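Local coordinates for protein hydrolase, isochorismatase family (Pseudomonas putida KT2440, PDB 4H17) that probably acts as a hydrolase of the isochorismatase family, built on a Rossmann-like fold, at residues A31-E34 with Y35-G38; M45-A48 with V49-A53; I101-M105 with P106-K110; K113-E116 with T117-L121; R142-D146 with Y147-C151. All coordinates share one frame; numbering follows the deposited sequence.

Overall arrangement
The five contacts follow one another along the chain, strung round a parallel sheet. Contact 1 rests on the start of the helix of contact 2 through Tyr-35 and Met-45 (CB to CE 3.8 Å) and holds a sulfate ion beyond the end of its tyrosine. Contacts 3, 4 and 5 form a second cluster, centres 12 to 15 Å apart, where Phe-109, His-115, Tyr-147 and Tyr-149 pack together; contacts 1 and 5 lie about 27 Å apart between centres. Contacts 3 and 5 share another sulfate and both meet the second subunit. Lys-103 of contact 3 reaches back toward the pocket of the first sulfate, which probably marks the active-site region.

Contact 1 (A31-E34 with Y35-G38); sequences AQKE and YLSG. With SO4 (sulfate ion), chain C.
Tyr-35 turns its backbone N back onto Gln-32 O, a bond of 3.3 Å that is fairly straight at nitrogen (166°) although the donor stands above the carbonyl plane. Its CG lies opposite the carbonyl carbon (chi1 -63°), which sends the ring past the Gln-32 carbonyl and inward; ring atom CD2 comes to 3.6 Å from Gln-32 O. At the far end the hydroxyl donates to a sulfate, probably from the crystallisation liquor, Tyr-35 OH to O4 of the ion at 2.7 Å, with that oxygen near the plane of the ring. Phe-79 meets the same ring edge-to-face, so protein packing as well as the anion fixes how it is turned.

Leu-36 repeats the backbone pattern one residue on, N to Lys-33 O at 2.9 Å, and lays CB and CG over that same oxygen. Ser-37 reaches back through water. In the conformer described, one of two, its OG meets two waters, one donating to Lys-33 O and the other to Glu-34 O. A third water lies between Ser-37 O and Glu-34 OE2, at 2.8 Å from each. The Glu-34 carboxylate is held mainly elsewhere, by a salt bridge to Arg-78 and by the backbone N of Phe-79. Ser-37 N is buried with no partner in the model.

Successive i to i+3 bonds make this a short 3-10 turn in the loop between strand 24-29 and helix 45-61. Ser-135, Ser-136, His-71 and the N of Met-132 complete the sulfate site, consistent with an anion-binding pocket at the active-site end of the isochorismatase fold.

Contact 2 (M45-A48 with V49-A53); sequences MDEA and VANIA
Met-45, a selenomethionine in this model, and Val-49 meet one turn apart near the start of helix 45-61, the helix of a beta-alpha-beta unit between strands 24-29 and 66-71. The Met-45 chain bends twice and brings CE to 4.1 Å from Val-49 CG2. That branch lies on the backbone-N side of Val-49, and it also passes 3.3 Å from Met-45 O, the carbonyl that accepts from Val-49 N. The next i to i+4 bonds follow in turn, Ala-50 N to Asp-46 O, Asn-51 N to Glu-47 O and Ile-52 N to Ala-48 O.

Further out, Met-45, Ala-48 and Ile-52 face Phe-131 of strand 125-131. On another side Glu-47 and Asn-51 cross with carboxylate and amide planes nearly perpendicular (89°), and Arg-54 NH1 serves both, in a salt bridge to Glu-47 OE2 and a hydrogen bond to Asn-51 OD1. Asn-51 ND2 also donates to Asp-156 O. With a leucine at Asn-51, Asp-156 O would probably lose this donor and Arg-54 one of its two acceptors. Between the pair sits one water, which donates to Glu-47 OE2 at 2.9 Å and accepts from Asn-51 ND2 at 3.0 Å.

Contact 3 (I101-M105 with P106-K110); sequences IEKRM and PNAFK. With SO4 (sulfate ion), chain D; SO4 (sulfate ion), chain E.
Met-105 (selenomethionine) and Lys-110 lie side by side and point the same way, CG to CG 3.6 Å, in the conformer of Lys-110 described. Met-105 CB lies 3.5 Å from Pro-106 CD across their peptide bond, as the linkage largely dictates, and the two side chains cross at an angle. On the loop's other side Lys-103 CD rests on Ala-108 CB at 3.7 Å, then a bend at chi4 (68°) turns NZ to Met-105 O, a 2.7 Å bond from above the carbonyl plane; NZ is also hydrogen-bonded to Ser-136 OG.

Asn-107 begins a type I turn ending at Lys-110, and its OD1 accepts from Phe-109 N (2.9 Å) in an Asx turn. That leaves ND2 to face the subunit boundary, donating to a sulfate O2 at 2.9 Å and to Asp-146 of the second subunit. One water accepts from Met-105 N and lies within bonding distance of the carbonyls of Asn-107 and Lys-110.

The loop carries the chain from strand 99-103, outermost in this chain's sheet, to helix 114-121: Ala-108 sits on Val-69 and Leu-114, Phe-109 packs between helices 114-121 and 133-146, and Pro-106 meets Phe-187 of the second subunit.

Contact 4 (K113-E116 with T117-L121); sequences KLHE and TLQEL
The His-115 ring is sandwiched. Over one face lies the Gln-119 amide, its CD 3.5 Å above the plane and offset toward the rim, with ring and amide planes only 23° apart; on the opposite face stacks the ring of Tyr-147. The hydroxyl of Tyr-149 approaches His-115 CD2.

His-115 and Gln-119 lie one turn apart on helix 114-121, which follows strand 99-103 in the Rossmann-like fold and packs on strand 66-71. Between His-115 and Gln-119 the closest atoms are CE1 and NE2 at 3.4 Å, a stacking approach with no hydrogen bond between ring and amide. His-115 CG lies opposite its own backbone N (chi1 -169°), swinging the ring along the helix to the next turn, and Gln-119 CG adds an off-centre CH-pi contact.

Underneath run four i to i+4 backbone bonds, from Thr-117 N to Lys-113 O through to Glu-120 N to Glu-116 O. Lys-113 takes the N-cap position, while Thr-112 OG1 bonds to Leu-114 N at the first turn. On the buried side Leu-114 and Leu-118 both rest on Ile-67. Leu-114 CD1 reaches Leu-118 CG at 3.8 Å, and that same CG sits 3.3 Å from Leu-114 O.

Contact 5 (R142-D146 with Y147-C151); sequences RRAKD and YGYRC. With SO4 (sulfate ion), chain D; SO4 (sulfate ion), chain I.
Tyr-149 N returns to Ala-144 O at 3.1 Å and Gly-148 N to Lys-145 O at 3.0 Å, a Schellman motif ending helix 133-146. Gly-148, with positive phi, is its C-prime residue and turns the chain toward strand 150-159, completing a beta-alpha-beta crossover.

The charged bonds centre on Arg-143, whose guanidinium meets Asp-146 OD2 and an oxygen of each of two sulfates at its edge. CG opposite the backbone N (chi1 -170°) and a bend at chi2 (57°) carry it to Tyr-147 and the sulfates. NH1 donates to Asp-146 OD2 in a 2.8 Å salt bridge, on the anti side of the carboxylate. NE and NH2 grip one sulfate, Arg-143 NE to its O2 at 2.8 Å, while NH1 and NH2 bond to a second. Tyr-147 OH donates to O4 of the first sulfate at 3.0 Å, and Asn-107 completes that site with Arg-143 of the second subunit.

Tyr-147 CE2 stands over one guanidinium face, 3.8 Å from Arg-143 NE, the planes 55° apart. A methionine replacing Arg-143 would probably leave both sulfates short of donors and Asp-146 without its intrachain salt bridge.

In apolar packing Ala-144 CB touches Tyr-149 CB and, more closely, Cys-151 SG at 3.6 Å.

Contact 1 (A31-E34 with Y35-G38)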
# COMPACT_ATOMS: atom_id res chain seq x y z
N ALA A 31 -15.71 8.80 4.44
CA ALA A 31 -15.95 9.85 5.45
C ALA A 31 -17.21 9.48 6.25
O ALA A 31 -18.29 10.09 6.13
CB ALA A 31 -16.02 11.21 4.79
N GLN A 32 -17.05 8.45 7.08
CA GLN A 32 -18.16 7.81 7.78
C GLN A 32 -18.03 7.84 9.30
O GLN A 32 -16.94 7.95 9.84
CB GLN A 32 -18.30 6.38 7.33
CG GLN A 32 -18.59 6.23 5.86
CD GLN A 32 -18.64 4.80 5.45
OE1 GLN A 32 -17.64 4.24 4.93
NE2 GLN A 32 -19.82 4.18 5.64
N LYS A 33 -19.18 7.72 9.96
CA LYS A 33 -19.24 7.91 11.42
C LYS A 33 -18.53 6.80 12.25
O LYS A 33 -18.13 7.03 13.41
CB LYS A 33 -20.69 8.08 11.89
CG LYS A 33 -21.42 9.28 11.37
CD LYS A 33 -22.79 9.43 12.04
CE LYS A 33 -23.49 10.70 11.65
NZ LYS A 33 -24.86 10.69 12.21
N GLU A 34 -18.31 5.62 11.65
CA GLU A 34 -17.53 4.54 12.25
C GLU A 34 -16.24 5.07 12.85
O GLU A 34 -15.84 4.65 13.94
CB GLU A 34 -17.22 3.49 11.19
CG GLU A 34 -16.38 2.33 11.70
CD GLU A 34 -17.11 1.38 12.65
OE1 GLU A 34 -18.23 0.92 12.32
OE2 GLU A 34 -16.59 1.07 13.73
N TYR A 35 -15.64 6.07 12.20
CA TYR A 35 -14.33 6.54 12.58
C TYR A 35 -14.33 7.58 13.70
O TYR A 35 -13.24 8.12 14.03
CB TYR A 35 -13.61 7.11 11.36
CG TYR A 35 -13.34 6.13 10.25
CD1 TYR A 35 -12.58 4.98 10.48
CD2 TYR A 35 -13.84 6.34 8.95
CE1 TYR A 35 -12.31 4.10 9.45
CE2 TYR A 35 -13.57 5.45 7.93
CZ TYR A 35 -12.82 4.34 8.18
OH TYR A 35 -12.63 3.59 7.03
N LEU A 36 -15.52 7.94 14.20
CA LEU A 36 -15.60 9.02 15.22
C LEU A 36 -15.65 8.47 16.66
O LEU A 36 -15.55 9.23 17.63
CB LEU A 36 -16.82 9.89 14.93
CG LEU A 36 -16.95 10.65 13.61
CD1 LEU A 36 -18.23 11.46 13.46
CD2 LEU A 36 -15.74 11.53 13.37
N SER A 37 -15.80 7.16 16.80
CA SER A 37 -15.90 6.54 18.11
C SER A 37 -15.52 5.06 18.01
O SER A 37 -15.33 4.55 16.93
CB SER A 37 -17.32 6.72 18.67
OG SER A 37 -18.22 5.88 17.96
N GLY A 38 -15.42 4.37 19.15
CA GLY A 38 -15.06 2.94 19.19
C GLY A 38 -13.60 2.62 18.84
O GLY A 38 -12.76 3.50 18.82
S SO4 C . -10.23 1.33 5.97
O1 SO4 C . -11.26 1.30 4.91
O2 SO4 C . -9.12 2.17 5.60
O3 SO4 C . -9.72 -0.05 6.12
O4 SO4 C . -10.79 1.68 7.29
O HOH W 1 -19.56 7.20 15.69
O HOH W 2 -15.05 1.93 15.87
O HOH W 3 -18.06 4.03 15.70

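Contact 2 (M45-A48 with V49-A53)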
# COMPACT_ATOMS: atom_id res chain seq x y z
N MSE A 45 -9.17 13.83 14.02
CA MSE A 45 -10.33 13.88 13.14
C MSE A 45 -10.93 15.23 13.01
O MSE A 45 -11.43 15.56 11.94
CB MSE A 45 -11.49 12.96 13.52
CG MSE A 45 -11.23 11.53 13.16
SE MSE A 45 -11.08 11.42 11.20
CE MSE A 45 -12.89 10.81 10.76
N ASP A 46 -10.97 16.01 14.09
CA ASP A 46 -11.57 17.35 14.00
C ASP A 46 -11.00 18.13 12.81
O ASP A 46 -11.76 18.73 12.00
CB ASP A 46 -11.30 18.14 15.29
CG ASP A 46 -12.16 17.69 16.43
OD1 ASP A 46 -13.00 16.79 16.24
OD2 ASP A 46 -11.99 18.24 17.54
N GLU A 47 -9.66 18.16 12.72
CA GLU A 47 -9.04 18.94 11.67
C GLU A 47 -9.08 18.28 10.33
O GLU A 47 -9.25 18.96 9.34
CB GLU A 47 -7.61 19.36 12.00
CG GLU A 47 -7.11 20.50 11.11
CD GLU A 47 -7.95 21.79 11.16
OE1 GLU A 47 -8.75 21.97 12.12
OE2 GLU A 47 -7.83 22.64 10.24
N ALA A 48 -8.95 16.95 10.28
CA ALA A 48 -9.10 16.26 9.00
C ALA A 48 -10.48 16.46 8.39
O ALA A 48 -10.58 16.77 7.19
CB ALA A 48 -8.81 14.79 9.12
N VAL A 49 -11.53 16.35 9.20
CA VAL A 49 -12.89 16.58 8.72
C VAL A 49 -13.09 18.03 8.29
O VAL A 49 -13.68 18.28 7.26
CB VAL A 49 -13.94 16.18 9.78
CG1 VAL A 49 -15.36 16.61 9.40
CG2 VAL A 49 -13.91 14.69 10.01
N ALA A 50 -12.56 18.98 9.07
CA ALA A 50 -12.67 20.38 8.68
C ALA A 50 -12.00 20.59 7.31
O ALA A 50 -12.50 21.35 6.48
CB ALA A 50 -12.06 21.27 9.74
N ASN A 51 -10.89 19.90 7.06
CA ASN A 51 -10.20 20.03 5.76
C ASN A 51 -10.93 19.36 4.60
O ASN A 51 -10.97 19.92 3.52
CB ASN A 51 -8.74 19.62 5.85
CG ASN A 51 -7.88 20.68 6.49
OD1 ASN A 51 -8.08 21.89 6.30
ND2 ASN A 51 -6.88 20.26 7.25
N ILE A 52 -11.58 18.23 4.85
CA ILE A 52 -12.41 17.61 3.81
C ILE A 52 -13.54 18.61 3.46
O ILE A 52 -13.88 18.83 2.30
CB ILE A 52 -12.92 16.21 4.23
CG1 ILE A 52 -11.75 15.25 4.36
CG2 ILE A 52 -13.91 15.73 3.19
CD1 ILE A 52 -12.09 13.90 4.93
N ALA A 53 -14.11 19.26 4.47
CA ALA A 53 -15.18 20.18 4.24
C ALA A 53 -14.69 21.36 3.40
O ALA A 53 -15.37 21.79 2.51
CB ALA A 53 -15.79 20.66 5.55
O HOH W 4 -5.29 22.20 8.90

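Contact 3 (I101-M105 with P106-K110)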
# COMPACT_ATOMS: atom_id res chain seq x y z
N ILE A 101 -20.19 5.87 -4.30
CA ILE A 101 -20.04 4.44 -4.42
C ILE A 101 -19.83 3.74 -3.11
O ILE A 101 -19.36 4.32 -2.09
CB ILE A 101 -18.90 4.09 -5.39
CG1 ILE A 101 -17.57 4.67 -4.91
CG2 ILE A 101 -19.24 4.56 -6.81
CD1 ILE A 101 -16.40 4.15 -5.70
N GLU A 102 -20.20 2.46 -3.16
CA GLU A 102 -20.02 1.54 -2.04
C GLU A 102 -19.06 0.46 -2.44
O GLU A 102 -19.16 -0.11 -3.55
CB GLU A 102 -21.31 0.83 -1.65
CG GLU A 102 -22.57 1.64 -1.66
CD GLU A 102 -23.68 0.94 -0.89
OE1 GLU A 102 -23.64 0.96 0.36
OE2 GLU A 102 -24.56 0.35 -1.54
N LYS A 103 -18.10 0.19 -1.57
CA LYS A 103 -17.03 -0.75 -1.88
C LYS A 103 -16.84 -1.83 -0.80
O LYS A 103 -17.09 -1.59 0.42
CB LYS A 103 -15.73 0.02 -2.08
CG LYS A 103 -15.17 0.59 -0.79
CD LYS A 103 -13.82 1.24 -0.99
CE LYS A 103 -13.19 1.59 0.34
NZ LYS A 103 -12.79 0.46 1.19
N ARG A 104 -16.33 -3.00 -1.21
CA ARG A 104 -16.01 -4.08 -0.27
C ARG A 104 -14.54 -4.12 0.17
O ARG A 104 -14.24 -4.49 1.31
CB ARG A 104 -16.39 -5.46 -0.83
CG ARG A 104 -16.18 -6.56 0.22
CD ARG A 104 -16.96 -6.33 1.53
NE ARG A 104 -18.36 -6.48 1.23
CZ ARG A 104 -19.39 -6.22 2.03
NH1 ARG A 104 -19.23 -5.71 3.24
NH2 ARG A 104 -20.61 -6.45 1.58
N MSE A 105 -13.64 -3.73 -0.74
CA MSE A 105 -12.22 -3.89 -0.49
C MSE A 105 -11.58 -2.59 -0.15
O MSE A 105 -12.09 -1.52 -0.55
CB MSE A 105 -11.50 -4.45 -1.72
CG MSE A 105 -12.17 -5.65 -2.33
SE MSE A 105 -12.42 -7.11 -1.08
CE MSE A 105 -10.58 -7.34 -0.63
N PRO A 106 -10.39 -2.62 0.48
CA PRO A 106 -9.60 -1.37 0.62
C PRO A 106 -9.35 -0.66 -0.71
O PRO A 106 -9.42 0.54 -0.78
CB PRO A 106 -8.30 -1.84 1.30
CG PRO A 106 -8.71 -3.04 2.09
CD PRO A 106 -9.76 -3.73 1.23
N ASN A 107 -9.11 -1.44 -1.77
CA ASN A 107 -9.04 -0.95 -3.13
C ASN A 107 -10.44 -0.53 -3.62
O ASN A 107 -11.28 -1.36 -3.94
CB ASN A 107 -8.49 -2.07 -4.02
CG ASN A 107 -8.56 -1.74 -5.49
OD1 ASN A 107 -8.82 -0.58 -5.88
ND2 ASN A 107 -8.38 -2.74 -6.31
N ALA A 108 -10.64 0.79 -3.75
CA ALA A 108 -11.94 1.31 -4.13
C ALA A 108 -12.34 1.06 -5.59
O ALA A 108 -13.50 1.31 -5.95
CB ALA A 108 -12.08 2.80 -3.80
N PHE A 109 -11.40 0.58 -6.41
CA PHE A 109 -11.74 0.14 -7.79
C PHE A 109 -12.44 -1.21 -7.87
O PHE A 109 -13.18 -1.47 -8.84
CB PHE A 109 -10.47 0.10 -8.64
CG PHE A 109 -9.87 1.47 -8.89
CD1 PHE A 109 -8.92 1.97 -8.01
CD2 PHE A 109 -10.22 2.23 -10.00
CE1 PHE A 109 -8.34 3.18 -8.23
CE2 PHE A 109 -9.68 3.49 -10.18
CZ PHE A 109 -8.71 3.94 -9.32
N LYS A 110 -12.15 -2.10 -6.92
CA LYS A 110 -12.56 -3.50 -7.04
C LYS A 110 -14.07 -3.65 -6.97
O LYS A 110 -14.69 -3.35 -5.94
CB LYS A 110 -11.87 -4.36 -5.98
CG LYS A 110 -12.27 -5.83 -5.93
CD LYS A 110 -11.98 -6.61 -7.21
CE LYS A 110 -11.93 -8.12 -6.96
NZ LYS A 110 -11.46 -8.91 -8.15
S SO4 D . -9.59 -3.70 -9.92
O1 SO4 D . -9.82 -4.86 -9.05
O2 SO4 D . -8.78 -2.76 -9.16
O3 SO4 D . -10.89 -3.09 -10.24
O4 SO4 D . -8.86 -4.14 -11.16
S SO4 E . -16.70 -3.56 4.97
O1 SO4 E . -15.21 -3.78 4.89
O2 SO4 E . -17.28 -4.83 5.51
O3 SO4 E . -17.26 -3.07 3.75
O4 SO4 E . -16.86 -2.58 6.07
O HOH W 5 -16.63 -3.74 -3.97
O HOH W 6 -13.73 -2.50 -3.41

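Contact 4 (K113-E116 with T117-L121)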
# COMPACT_ATOMS: atom_id res chain seq x y z
N LYS A 113 -16.71 -0.13 -10.53
CA LYS A 113 -16.70 0.71 -11.74
C LYS A 113 -16.11 2.11 -11.55
O LYS A 113 -16.32 3.04 -12.37
CB LYS A 113 -18.10 0.79 -12.36
CG LYS A 113 -18.48 -0.52 -13.03
CD LYS A 113 -19.83 -0.47 -13.74
CE LYS A 113 -19.98 -1.63 -14.71
NZ LYS A 113 -19.75 -2.95 -14.05
N LEU A 114 -15.35 2.29 -10.45
CA LEU A 114 -14.63 3.54 -10.27
C LEU A 114 -13.75 3.87 -11.47
O LEU A 114 -13.68 5.03 -11.90
CB LEU A 114 -13.80 3.51 -8.97
CG LEU A 114 -12.93 4.74 -8.68
CD1 LEU A 114 -13.71 6.04 -8.62
CD2 LEU A 114 -12.12 4.55 -7.39
N HIS A 115 -13.13 2.86 -12.07
CA HIS A 115 -12.31 3.12 -13.26
C HIS A 115 -13.12 3.73 -14.43
O HIS A 115 -12.75 4.79 -14.97
CB HIS A 115 -11.57 1.86 -13.68
CG HIS A 115 -10.54 2.14 -14.72
ND1 HIS A 115 -10.19 1.23 -15.69
CD2 HIS A 115 -9.79 3.24 -14.94
CE1 HIS A 115 -9.27 1.76 -16.48
NE2 HIS A 115 -9.00 2.98 -16.04
N GLU A 116 -14.25 3.11 -14.76
CA GLU A 116 -15.13 3.55 -15.83
C GLU A 116 -15.58 4.98 -15.55
O GLU A 116 -15.60 5.83 -16.44
CB GLU A 116 -16.35 2.60 -15.89
CG GLU A 116 -17.44 2.83 -16.95
CD GLU A 116 -18.48 1.70 -16.99
OE1 GLU A 116 -18.32 0.70 -16.26
OE2 GLU A 116 -19.44 1.80 -17.77
N THR A 117 -15.91 5.24 -14.28
CA THR A 117 -16.33 6.57 -13.87
C THR A 117 -15.22 7.60 -14.09
O THR A 117 -15.43 8.71 -14.67
CB THR A 117 -16.77 6.56 -12.42
OG1 THR A 117 -17.93 5.72 -12.33
CG2 THR A 117 -17.09 7.96 -11.93
N LEU A 118 -14.02 7.30 -13.61
CA LEU A 118 -12.92 8.25 -13.79
C LEU A 118 -12.57 8.45 -15.28
O LEU A 118 -12.25 9.57 -15.66
CB LEU A 118 -11.70 7.82 -12.99
CG LEU A 118 -11.86 7.78 -11.48
CD1 LEU A 118 -10.56 7.28 -10.86
CD2 LEU A 118 -12.23 9.17 -11.01
N GLN A 119 -12.69 7.40 -16.10
CA GLN A 119 -12.51 7.50 -17.57
C GLN A 119 -13.51 8.48 -18.18
O GLN A 119 -13.15 9.40 -18.92
CB GLN A 119 -12.59 6.13 -18.23
CG GLN A 119 -11.34 5.33 -17.97
CD GLN A 119 -11.45 3.91 -18.49
OE1 GLN A 119 -12.46 3.24 -18.29
NE2 GLN A 119 -10.42 3.46 -19.18
N GLU A 120 -14.77 8.33 -17.78
CA GLU A 120 -15.83 9.17 -18.23
C GLU A 120 -15.62 10.63 -17.86
O GLU A 120 -16.00 11.56 -18.63
CB GLU A 120 -17.10 8.67 -17.59
CG GLU A 120 -18.35 9.26 -18.17
CD GLU A 120 -19.60 8.62 -17.59
OE1 GLU A 120 -19.48 7.92 -16.58
OE2 GLU A 120 -20.68 8.81 -18.17
N LEU A 121 -15.04 10.86 -16.69
CA LEU A 121 -14.83 12.21 -16.22
C LEU A 121 -13.64 12.88 -16.93
O LEU A 121 -13.57 14.10 -17.06
CB LEU A 121 -14.58 12.22 -14.73
CG LEU A 121 -15.81 12.29 -13.82
CD1 LEU A 121 -16.98 11.49 -14.37
CD2 LEU A 121 -15.54 11.90 -12.38

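Contact 5 (R142-D146 with Y147-C151)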
# COMPACT_ATOMS: atom_id res chain seq x y z
N ARG A 142 -2.51 3.53 -4.60
CA ARG A 142 -1.60 2.61 -5.30
C ARG A 142 -2.25 2.03 -6.56
O ARG A 142 -1.63 2.00 -7.63
CB ARG A 142 -1.15 1.48 -4.38
CG ARG A 142 -0.27 1.94 -3.18
CD ARG A 142 -0.11 0.87 -2.13
NE ARG A 142 0.62 1.33 -0.93
CZ ARG A 142 1.93 1.17 -0.74
NH1 ARG A 142 2.68 0.54 -1.63
NH2 ARG A 142 2.50 1.62 0.39
N ARG A 143 -3.50 1.60 -6.45
CA ARG A 143 -4.21 1.04 -7.59
C ARG A 143 -4.38 2.06 -8.73
O ARG A 143 -4.29 1.72 -9.92
CB ARG A 143 -5.55 0.45 -7.17
CG ARG A 143 -6.22 -0.37 -8.27
CD ARG A 143 -5.35 -1.48 -8.78
NE ARG A 143 -6.06 -2.30 -9.75
CZ ARG A 143 -5.45 -2.99 -10.71
NH1 ARG A 143 -4.13 -2.96 -10.79
NH2 ARG A 143 -6.17 -3.72 -11.59
N ALA A 144 -4.64 3.29 -8.38
CA ALA A 144 -4.79 4.36 -9.34
C ALA A 144 -3.52 4.52 -10.16
O ALA A 144 -3.62 4.85 -11.34
CB ALA A 144 -5.14 5.67 -8.66
N LYS A 145 -2.35 4.37 -9.53
CA LYS A 145 -1.08 4.39 -10.28
C LYS A 145 -1.11 3.37 -11.42
O LYS A 145 -0.68 3.67 -12.53
CB LYS A 145 0.13 4.12 -9.37
CG LYS A 145 1.51 4.24 -10.06
CD LYS A 145 2.62 3.78 -9.11
CE LYS A 145 4.03 4.00 -9.65
NZ LYS A 145 4.51 5.41 -9.50
N ASP A 146 -1.60 2.15 -11.16
CA ASP A 146 -1.71 1.12 -12.20
C ASP A 146 -2.52 1.52 -13.42
O ASP A 146 -2.27 1.06 -14.55
CB ASP A 146 -2.32 -0.16 -11.63
CG ASP A 146 -1.36 -0.91 -10.68
OD1 ASP A 146 -0.12 -0.71 -10.75
OD2 ASP A 146 -1.83 -1.72 -9.87
N TYR A 147 -3.52 2.38 -13.20
CA TYR A 147 -4.38 2.86 -14.30
C TYR A 147 -3.89 4.18 -14.89
O TYR A 147 -4.53 4.77 -15.75
CB TYR A 147 -5.78 2.99 -13.77
CG TYR A 147 -6.48 1.71 -13.54
CD1 TYR A 147 -6.67 0.81 -14.61
CD2 TYR A 147 -7.03 1.38 -12.32
CE1 TYR A 147 -7.34 -0.36 -14.46
CE2 TYR A 147 -7.73 0.20 -12.14
CZ TYR A 147 -7.91 -0.67 -13.23
OH TYR A 147 -8.57 -1.89 -13.11
N GLY A 148 -2.74 4.62 -14.43
CA GLY A 148 -2.09 5.79 -15.03
C GLY A 148 -2.57 7.12 -14.51
O GLY A 148 -2.22 8.16 -15.06
N TYR A 149 -3.32 7.15 -13.41
CA TYR A 149 -3.67 8.39 -12.79
C TYR A 149 -2.56 9.04 -12.01
O TYR A 149 -1.64 8.38 -11.51
CB TYR A 149 -4.89 8.22 -11.86
CG TYR A 149 -6.09 7.80 -12.66
CD1 TYR A 149 -6.84 8.70 -13.37
CD2 TYR A 149 -6.47 6.46 -12.70
CE1 TYR A 149 -7.93 8.32 -14.15
CE2 TYR A 149 -7.56 6.07 -13.45
CZ TYR A 149 -8.28 6.98 -14.18
OH TYR A 149 -9.36 6.54 -14.93
N ARG A 150 -2.62 10.37 -11.94
CA ARG A 150 -1.72 11.17 -11.16
C ARG A 150 -2.47 11.57 -9.91
O ARG A 150 -3.45 12.30 -9.98
CB ARG A 150 -1.35 12.42 -11.91
CG ARG A 150 -0.41 12.21 -13.08
CD ARG A 150 0.04 13.57 -13.64
NE ARG A 150 -1.05 14.33 -14.26
CZ ARG A 150 -1.46 14.19 -15.52
NH1 ARG A 150 -0.87 13.33 -16.34
NH2 ARG A 150 -2.46 14.94 -15.98
N CYS A 151 -1.99 11.12 -8.75
CA CYS A 151 -2.70 11.33 -7.48
C CYS A 151 -2.02 12.42 -6.69
O CYS A 151 -0.80 12.46 -6.60
CB CYS A 151 -2.71 10.05 -6.67
SG CYS A 151 -3.85 8.81 -7.34
S SO4 D . -9.59 -3.70 -9.92
O1 SO4 D . -9.82 -4.86 -9.05
O2 SO4 D . -8.78 -2.76 -9.16
O3 SO4 D . -10.89 -3.09 -10.24
O4 SO4 D . -8.86 -4.14 -11.16
S SO4 I . -3.58 -6.24 -12.08
O1 SO4 I . -5.03 -6.37 -12.41
O2 SO4 I . -3.05 -4.95 -12.60
O3 SO4 I . -2.83 -7.27 -12.87
O4 SO4 I . -3.26 -6.45 -10.65